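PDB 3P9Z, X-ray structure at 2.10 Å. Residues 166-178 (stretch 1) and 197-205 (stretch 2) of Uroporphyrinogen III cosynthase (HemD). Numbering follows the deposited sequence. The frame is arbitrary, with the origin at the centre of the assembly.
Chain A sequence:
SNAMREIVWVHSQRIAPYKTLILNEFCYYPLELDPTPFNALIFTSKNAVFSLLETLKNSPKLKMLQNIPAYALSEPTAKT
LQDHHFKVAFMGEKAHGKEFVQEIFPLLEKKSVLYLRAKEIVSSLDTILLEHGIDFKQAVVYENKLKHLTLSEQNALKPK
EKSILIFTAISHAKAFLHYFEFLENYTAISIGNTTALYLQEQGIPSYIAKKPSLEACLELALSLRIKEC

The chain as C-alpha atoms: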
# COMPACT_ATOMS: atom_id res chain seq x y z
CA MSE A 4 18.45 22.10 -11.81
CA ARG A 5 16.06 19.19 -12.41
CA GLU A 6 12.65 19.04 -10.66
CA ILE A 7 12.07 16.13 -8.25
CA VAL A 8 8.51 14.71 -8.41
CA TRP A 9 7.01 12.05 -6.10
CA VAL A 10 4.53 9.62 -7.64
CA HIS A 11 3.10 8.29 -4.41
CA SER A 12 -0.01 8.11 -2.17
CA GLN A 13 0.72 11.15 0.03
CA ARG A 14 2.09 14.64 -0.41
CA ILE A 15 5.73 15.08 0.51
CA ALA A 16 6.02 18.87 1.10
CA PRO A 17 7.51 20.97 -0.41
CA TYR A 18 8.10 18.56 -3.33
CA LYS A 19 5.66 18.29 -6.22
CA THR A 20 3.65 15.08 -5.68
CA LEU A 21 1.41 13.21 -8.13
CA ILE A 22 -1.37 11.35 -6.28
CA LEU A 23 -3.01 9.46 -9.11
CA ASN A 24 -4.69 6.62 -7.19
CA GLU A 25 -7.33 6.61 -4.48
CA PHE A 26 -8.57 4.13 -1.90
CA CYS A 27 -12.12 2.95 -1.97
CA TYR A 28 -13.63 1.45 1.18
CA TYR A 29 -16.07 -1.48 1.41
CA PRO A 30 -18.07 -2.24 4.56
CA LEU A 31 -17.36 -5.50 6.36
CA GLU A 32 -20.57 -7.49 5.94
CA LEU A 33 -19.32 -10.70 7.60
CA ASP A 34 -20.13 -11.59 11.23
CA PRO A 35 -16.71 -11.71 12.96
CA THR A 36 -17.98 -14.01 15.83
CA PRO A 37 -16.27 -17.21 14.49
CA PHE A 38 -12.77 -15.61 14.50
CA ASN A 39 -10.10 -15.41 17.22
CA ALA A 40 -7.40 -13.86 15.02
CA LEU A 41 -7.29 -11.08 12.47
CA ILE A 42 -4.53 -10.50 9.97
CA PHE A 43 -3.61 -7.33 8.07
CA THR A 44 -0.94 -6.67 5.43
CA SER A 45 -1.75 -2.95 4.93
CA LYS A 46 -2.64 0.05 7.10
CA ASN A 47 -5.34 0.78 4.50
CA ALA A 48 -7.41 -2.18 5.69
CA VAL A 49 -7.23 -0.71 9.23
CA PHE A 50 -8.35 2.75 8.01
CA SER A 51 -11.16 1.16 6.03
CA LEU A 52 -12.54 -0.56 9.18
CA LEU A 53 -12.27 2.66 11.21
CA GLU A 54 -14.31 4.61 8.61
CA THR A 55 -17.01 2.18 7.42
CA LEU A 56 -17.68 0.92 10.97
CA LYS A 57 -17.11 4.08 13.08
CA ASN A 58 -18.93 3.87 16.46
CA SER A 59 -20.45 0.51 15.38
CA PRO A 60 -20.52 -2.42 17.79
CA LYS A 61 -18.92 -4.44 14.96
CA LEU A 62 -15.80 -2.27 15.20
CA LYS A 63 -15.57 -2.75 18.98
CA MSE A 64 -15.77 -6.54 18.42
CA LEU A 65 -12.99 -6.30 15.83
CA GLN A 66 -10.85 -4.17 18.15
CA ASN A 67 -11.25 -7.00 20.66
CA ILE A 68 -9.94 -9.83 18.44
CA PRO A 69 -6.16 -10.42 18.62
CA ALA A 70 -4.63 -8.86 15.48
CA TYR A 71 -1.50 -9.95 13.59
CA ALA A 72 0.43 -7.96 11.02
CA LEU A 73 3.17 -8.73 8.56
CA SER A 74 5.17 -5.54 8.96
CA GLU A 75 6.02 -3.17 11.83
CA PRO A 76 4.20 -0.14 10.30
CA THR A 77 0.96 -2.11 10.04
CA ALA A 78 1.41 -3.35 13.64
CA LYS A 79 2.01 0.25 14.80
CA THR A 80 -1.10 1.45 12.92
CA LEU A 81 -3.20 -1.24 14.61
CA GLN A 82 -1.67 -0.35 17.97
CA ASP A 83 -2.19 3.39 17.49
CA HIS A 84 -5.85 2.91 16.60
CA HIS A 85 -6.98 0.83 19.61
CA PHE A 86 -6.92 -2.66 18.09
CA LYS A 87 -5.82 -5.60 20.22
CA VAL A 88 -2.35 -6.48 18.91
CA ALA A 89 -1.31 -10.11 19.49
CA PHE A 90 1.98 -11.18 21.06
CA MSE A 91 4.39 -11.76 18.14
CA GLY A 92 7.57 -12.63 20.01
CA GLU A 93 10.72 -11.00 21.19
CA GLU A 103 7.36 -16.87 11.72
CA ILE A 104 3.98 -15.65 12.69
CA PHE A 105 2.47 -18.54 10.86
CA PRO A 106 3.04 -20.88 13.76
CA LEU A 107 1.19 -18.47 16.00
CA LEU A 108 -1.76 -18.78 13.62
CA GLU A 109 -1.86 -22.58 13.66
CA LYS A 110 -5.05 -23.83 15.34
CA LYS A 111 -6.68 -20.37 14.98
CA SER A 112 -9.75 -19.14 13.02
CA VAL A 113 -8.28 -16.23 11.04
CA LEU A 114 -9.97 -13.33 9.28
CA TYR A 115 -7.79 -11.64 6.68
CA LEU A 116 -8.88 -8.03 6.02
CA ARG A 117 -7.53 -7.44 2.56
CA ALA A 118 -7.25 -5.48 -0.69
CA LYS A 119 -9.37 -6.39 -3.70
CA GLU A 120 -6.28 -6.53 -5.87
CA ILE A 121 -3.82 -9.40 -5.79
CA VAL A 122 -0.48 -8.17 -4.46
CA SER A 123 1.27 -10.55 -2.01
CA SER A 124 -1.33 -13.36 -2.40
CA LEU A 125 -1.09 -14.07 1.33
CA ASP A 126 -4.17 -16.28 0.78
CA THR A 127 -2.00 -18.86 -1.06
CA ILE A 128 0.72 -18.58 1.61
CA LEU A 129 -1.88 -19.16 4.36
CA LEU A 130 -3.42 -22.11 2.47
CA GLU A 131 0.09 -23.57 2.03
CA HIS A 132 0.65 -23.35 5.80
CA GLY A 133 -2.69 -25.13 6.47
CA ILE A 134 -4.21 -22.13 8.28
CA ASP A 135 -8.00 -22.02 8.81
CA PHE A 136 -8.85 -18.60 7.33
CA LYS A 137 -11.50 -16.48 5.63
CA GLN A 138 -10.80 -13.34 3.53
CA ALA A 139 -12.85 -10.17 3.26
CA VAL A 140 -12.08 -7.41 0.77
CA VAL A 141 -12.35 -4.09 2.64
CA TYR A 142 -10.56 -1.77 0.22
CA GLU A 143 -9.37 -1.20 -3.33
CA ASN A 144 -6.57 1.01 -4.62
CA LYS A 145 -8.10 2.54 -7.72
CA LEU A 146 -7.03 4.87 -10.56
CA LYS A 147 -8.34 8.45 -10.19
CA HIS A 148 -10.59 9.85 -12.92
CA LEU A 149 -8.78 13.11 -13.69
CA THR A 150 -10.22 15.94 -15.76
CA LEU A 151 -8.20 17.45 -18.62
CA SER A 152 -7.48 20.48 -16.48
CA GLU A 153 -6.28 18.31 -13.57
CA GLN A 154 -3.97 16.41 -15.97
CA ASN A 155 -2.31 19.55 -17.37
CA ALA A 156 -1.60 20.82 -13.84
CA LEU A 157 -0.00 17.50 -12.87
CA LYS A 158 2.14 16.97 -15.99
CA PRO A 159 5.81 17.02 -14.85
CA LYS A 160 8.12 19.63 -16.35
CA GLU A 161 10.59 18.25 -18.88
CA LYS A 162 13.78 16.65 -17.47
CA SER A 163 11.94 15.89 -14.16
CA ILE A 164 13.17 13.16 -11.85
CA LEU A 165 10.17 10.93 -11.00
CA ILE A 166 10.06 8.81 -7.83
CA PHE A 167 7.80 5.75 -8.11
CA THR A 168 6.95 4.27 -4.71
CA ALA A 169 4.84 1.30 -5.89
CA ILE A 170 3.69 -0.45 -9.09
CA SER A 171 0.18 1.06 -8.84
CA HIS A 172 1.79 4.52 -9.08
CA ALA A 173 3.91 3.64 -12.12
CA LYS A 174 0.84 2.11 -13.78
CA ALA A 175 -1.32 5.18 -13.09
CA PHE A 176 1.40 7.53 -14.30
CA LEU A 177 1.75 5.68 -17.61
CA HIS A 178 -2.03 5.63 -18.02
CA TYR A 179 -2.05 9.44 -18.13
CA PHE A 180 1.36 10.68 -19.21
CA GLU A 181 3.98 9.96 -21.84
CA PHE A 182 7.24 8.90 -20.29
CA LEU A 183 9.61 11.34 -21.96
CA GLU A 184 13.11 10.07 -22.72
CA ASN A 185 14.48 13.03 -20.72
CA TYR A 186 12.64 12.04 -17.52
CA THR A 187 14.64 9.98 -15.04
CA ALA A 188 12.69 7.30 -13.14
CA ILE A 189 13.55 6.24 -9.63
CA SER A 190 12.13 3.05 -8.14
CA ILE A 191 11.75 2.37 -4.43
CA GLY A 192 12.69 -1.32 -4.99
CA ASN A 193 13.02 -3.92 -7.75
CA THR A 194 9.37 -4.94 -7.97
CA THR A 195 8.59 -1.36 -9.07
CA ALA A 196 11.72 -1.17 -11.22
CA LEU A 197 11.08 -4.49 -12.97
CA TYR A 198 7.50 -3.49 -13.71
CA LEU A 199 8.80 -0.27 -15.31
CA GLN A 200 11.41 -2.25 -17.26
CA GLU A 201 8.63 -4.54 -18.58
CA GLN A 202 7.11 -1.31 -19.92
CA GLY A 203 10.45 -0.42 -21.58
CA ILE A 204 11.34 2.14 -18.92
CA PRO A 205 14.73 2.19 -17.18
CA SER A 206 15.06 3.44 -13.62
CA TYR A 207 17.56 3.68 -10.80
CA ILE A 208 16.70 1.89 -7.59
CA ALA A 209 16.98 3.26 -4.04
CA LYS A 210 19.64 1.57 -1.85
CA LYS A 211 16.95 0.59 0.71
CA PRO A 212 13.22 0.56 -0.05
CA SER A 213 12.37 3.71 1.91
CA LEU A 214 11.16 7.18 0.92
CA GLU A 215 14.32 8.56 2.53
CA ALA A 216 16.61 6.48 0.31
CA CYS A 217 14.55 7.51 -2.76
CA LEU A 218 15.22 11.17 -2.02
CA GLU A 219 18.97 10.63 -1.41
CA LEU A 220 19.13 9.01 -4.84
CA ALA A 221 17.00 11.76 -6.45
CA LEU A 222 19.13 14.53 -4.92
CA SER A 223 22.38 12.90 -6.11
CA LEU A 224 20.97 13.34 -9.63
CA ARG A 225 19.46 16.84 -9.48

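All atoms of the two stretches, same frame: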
# COMPACT_ATOMS: atom_id res chain seq x y z
N ILE A 166 9.92 9.86 -8.85
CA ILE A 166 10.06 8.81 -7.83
C ILE A 166 8.80 7.94 -7.75
O ILE A 166 7.73 8.41 -7.30
CB ILE A 166 10.40 9.39 -6.41
CG1 ILE A 166 11.70 10.21 -6.46
CG2 ILE A 166 10.51 8.26 -5.39
CD1 ILE A 166 12.02 11.01 -5.21
N PHE A 167 8.93 6.69 -8.19
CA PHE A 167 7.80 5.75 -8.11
C PHE A 167 7.91 4.87 -6.87
O PHE A 167 8.90 4.13 -6.71
CB PHE A 167 7.71 4.91 -9.38
CG PHE A 167 7.52 5.73 -10.64
CD1 PHE A 167 6.24 6.16 -11.02
CD2 PHE A 167 8.61 6.07 -11.44
CE1 PHE A 167 6.05 6.93 -12.19
CE2 PHE A 167 8.43 6.84 -12.61
CZ PHE A 167 7.14 7.27 -12.98
N THR A 168 6.89 4.93 -6.01
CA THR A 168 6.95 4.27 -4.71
C THR A 168 6.21 2.94 -4.66
O THR A 168 6.24 2.26 -3.65
CB THR A 168 6.43 5.19 -3.58
OG1 THR A 168 5.05 5.49 -3.82
CG2 THR A 168 7.22 6.50 -3.56
N ALA A 169 5.55 2.58 -5.76
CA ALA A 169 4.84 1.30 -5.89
C ALA A 169 4.46 1.10 -7.36
O ALA A 169 4.47 2.06 -8.12
CB ALA A 169 3.58 1.27 -5.02
N ILE A 170 4.16 -0.13 -7.74
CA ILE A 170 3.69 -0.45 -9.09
C ILE A 170 2.42 0.33 -9.46
O ILE A 170 2.31 0.87 -10.56
CB ILE A 170 3.46 -1.98 -9.29
CG1 ILE A 170 4.79 -2.74 -9.27
CG2 ILE A 170 2.67 -2.26 -10.60
CD1 ILE A 170 4.64 -4.26 -9.21
N SER A 171 1.45 0.38 -8.55
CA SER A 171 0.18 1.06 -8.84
C SER A 171 0.44 2.50 -9.32
O SER A 171 -0.23 3.00 -10.24
CB SER A 171 -0.69 1.07 -7.58
OG SER A 171 -0.06 1.83 -6.55
N HIS A 172 1.42 3.16 -8.71
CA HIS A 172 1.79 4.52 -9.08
C HIS A 172 2.44 4.65 -10.46
O HIS A 172 2.13 5.58 -11.21
CB HIS A 172 2.68 5.12 -7.98
CG HIS A 172 1.98 5.22 -6.67
ND1 HIS A 172 2.53 4.76 -5.49
CD2 HIS A 172 0.76 5.69 -6.35
CE1 HIS A 172 1.67 4.96 -4.50
NE2 HIS A 172 0.59 5.53 -5.00
N ALA A 173 3.34 3.73 -10.78
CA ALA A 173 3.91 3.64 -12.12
C ALA A 173 2.82 3.40 -13.16
O ALA A 173 2.76 4.09 -14.19
CB ALA A 173 4.96 2.53 -12.17
N LYS A 174 1.96 2.43 -12.89
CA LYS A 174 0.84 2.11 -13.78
C LYS A 174 -0.05 3.33 -14.04
O LYS A 174 -0.37 3.64 -15.19
CB LYS A 174 0.03 0.94 -13.18
CG LYS A 174 -1.01 0.36 -14.11
CD LYS A 174 -1.54 -0.98 -13.58
CE LYS A 174 -2.63 -1.54 -14.49
NZ LYS A 174 -3.96 -0.86 -14.27
N ALA A 175 -0.45 4.02 -12.98
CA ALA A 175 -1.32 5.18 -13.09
C ALA A 175 -0.62 6.31 -13.86
O ALA A 175 -1.24 7.00 -14.67
CB ALA A 175 -1.75 5.66 -11.71
N PHE A 176 0.67 6.50 -13.59
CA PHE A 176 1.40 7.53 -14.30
C PHE A 176 1.35 7.26 -15.80
O PHE A 176 1.01 8.16 -16.58
CB PHE A 176 2.84 7.61 -13.83
CG PHE A 176 3.62 8.71 -14.48
CD1 PHE A 176 4.35 8.46 -15.65
CD2 PHE A 176 3.61 9.99 -13.95
CE1 PHE A 176 5.08 9.48 -16.28
CE2 PHE A 176 4.34 11.02 -14.57
CZ PHE A 176 5.08 10.76 -15.74
N LEU A 177 1.67 6.03 -16.19
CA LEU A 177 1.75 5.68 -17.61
C LEU A 177 0.38 5.69 -18.27
O LEU A 177 0.27 5.95 -19.44
CB LEU A 177 2.44 4.33 -17.81
CG LEU A 177 3.93 4.33 -17.46
CD1 LEU A 177 4.52 2.93 -17.58
CD2 LEU A 177 4.70 5.33 -18.34
N HIS A 178 -0.67 5.45 -17.50
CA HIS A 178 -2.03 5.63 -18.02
C HIS A 178 -2.23 7.06 -18.53
O HIS A 178 -2.83 7.25 -19.58
CB HIS A 178 -3.10 5.29 -16.97
CG HIS A 178 -4.50 5.40 -17.49
ND1 HIS A 178 -5.22 4.31 -17.92
CD2 HIS A 178 -5.29 6.48 -17.69
CE1 HIS A 178 -6.41 4.71 -18.35
NE2 HIS A 178 -6.47 6.03 -18.22
N LEU A 197 11.23 -3.43 -11.97
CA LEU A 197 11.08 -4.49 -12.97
C LEU A 197 9.74 -4.39 -13.71
O LEU A 197 9.63 -4.79 -14.88
CB LEU A 197 11.29 -5.88 -12.34
CG LEU A 197 12.73 -6.14 -11.86
CD1 LEU A 197 12.87 -7.44 -11.06
CD2 LEU A 197 13.69 -6.14 -13.03
N TYR A 198 8.74 -3.83 -13.03
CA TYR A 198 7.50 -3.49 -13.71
C TYR A 198 7.75 -2.40 -14.77
O TYR A 198 7.37 -2.55 -15.93
CB TYR A 198 6.43 -3.02 -12.72
CG TYR A 198 5.25 -2.44 -13.46
CD1 TYR A 198 4.28 -3.27 -14.01
CD2 TYR A 198 5.16 -1.06 -13.68
CE1 TYR A 198 3.20 -2.74 -14.74
CE2 TYR A 198 4.09 -0.52 -14.42
CZ TYR A 198 3.12 -1.36 -14.93
OH TYR A 198 2.07 -0.85 -15.64
N LEU A 199 8.40 -1.31 -14.36
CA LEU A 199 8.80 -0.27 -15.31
C LEU A 199 9.62 -0.80 -16.50
O LEU A 199 9.40 -0.42 -17.65
CB LEU A 199 9.58 0.86 -14.60
CG LEU A 199 8.71 1.77 -13.72
CD1 LEU A 199 9.58 2.69 -12.87
CD2 LEU A 199 7.75 2.59 -14.58
N GLN A 200 10.57 -1.68 -16.21
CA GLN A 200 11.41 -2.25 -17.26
C GLN A 200 10.60 -3.11 -18.25
O GLN A 200 10.88 -3.12 -19.45
CB GLN A 200 12.52 -3.06 -16.60
CG GLN A 200 13.46 -3.76 -17.54
CD GLN A 200 14.55 -4.49 -16.79
OE1 GLN A 200 15.25 -3.91 -15.93
NE2 GLN A 200 14.71 -5.77 -17.08
N GLU A 201 9.57 -3.80 -17.75
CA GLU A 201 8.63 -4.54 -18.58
C GLU A 201 7.96 -3.58 -19.56
O GLU A 201 7.68 -3.93 -20.71
CB GLU A 201 7.59 -5.27 -17.70
CG GLU A 201 6.39 -5.91 -18.46
CD GLU A 201 5.33 -6.52 -17.52
OE1 GLU A 201 5.46 -6.40 -16.28
OE2 GLU A 201 4.36 -7.12 -18.04
N GLN A 202 7.72 -2.35 -19.10
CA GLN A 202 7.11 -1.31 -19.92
C GLN A 202 8.14 -0.61 -20.82
O GLN A 202 7.82 0.34 -21.50
CB GLN A 202 6.39 -0.27 -19.04
CG GLN A 202 5.36 -0.83 -18.02
CD GLN A 202 4.37 -1.83 -18.62
OE1 GLN A 202 4.29 -2.98 -18.19
NE2 GLN A 202 3.59 -1.39 -19.60
N GLY A 203 9.39 -1.07 -20.80
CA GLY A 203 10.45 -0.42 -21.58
C GLY A 203 11.07 0.80 -20.92
O GLY A 203 11.77 1.58 -21.57
N ILE A 204 10.84 0.96 -19.62
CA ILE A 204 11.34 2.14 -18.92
C ILE A 204 12.44 1.82 -17.91
O ILE A 204 12.21 1.11 -16.93
CB ILE A 204 10.20 2.91 -18.26
CG1 ILE A 204 9.30 3.50 -19.36
CG2 ILE A 204 10.75 4.04 -17.39
CD1 ILE A 204 7.86 3.65 -18.95
N PRO A 205 13.64 2.37 -18.14
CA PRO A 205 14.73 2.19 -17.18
C PRO A 205 14.53 3.06 -15.94
O PRO A 205 13.86 4.10 -16.00
CB PRO A 205 15.97 2.67 -17.96
CG PRO A 205 15.42 3.73 -18.93
CD PRO A 205 14.05 3.17 -19.32

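Two helices that run in nearly the same direction can be joined by side-chain packing alone, and this pair from HemD is a compact example. Helix 170-178 and helix 197-201 diverge by 29° and approach to 10.1 Å at their axes; no hydrogen bond crosses between the stretches, and 391 Å² of surface is buried.

Along stretch 2, Leu 197 makes no contact, and the interface opens with Tyr 198, which gives up the most area. Its t rotamer lays the ring along helix 170-178, so that residues one turn apart meet it in succession. Ile 170 places CG2 over one ring face, 3.9 Å from the Tyr 198 centroid and close to the ring normal, a CH-pi contact, while its CG1 lies 3.8 Å from Tyr 198 CB. Ala 173 CB reaches Tyr 198 CE2 at 3.9 Å. Farther out, Tyr 198 OH sits 3.6 Å from Lys 174 CG, the aliphatic part of a lysine whose end leads away.

Leu 199 starts sideways, but its end comes nearer and fills a buried apolar pocket. Its CD1 lies 3.8 Å from Phe 167 CD2, at the end of the strand, and its CD2 lies 3.7 Å from Ala 173 CB. The small methyl of Ala 173 thus touches both Tyr 198 and Leu 199.

Gln 200 and Glu 201 take no part. Gln 202 contributes its aliphatic portion, with CG 3.9 Å from Leu 177 CD1. At Gly 203 the chain turns with positive phi in a Schellman motif, where a side chain would jam against the preceding carbonyl oxygen. Ile 204 N bonds back to Leu 199 O (2.8 Å), and the buried Ile 204 side chain points toward stretch 1, bringing CD1 to 3.6 Å from Leu 177 CD2. Pro 205 lies beyond reach.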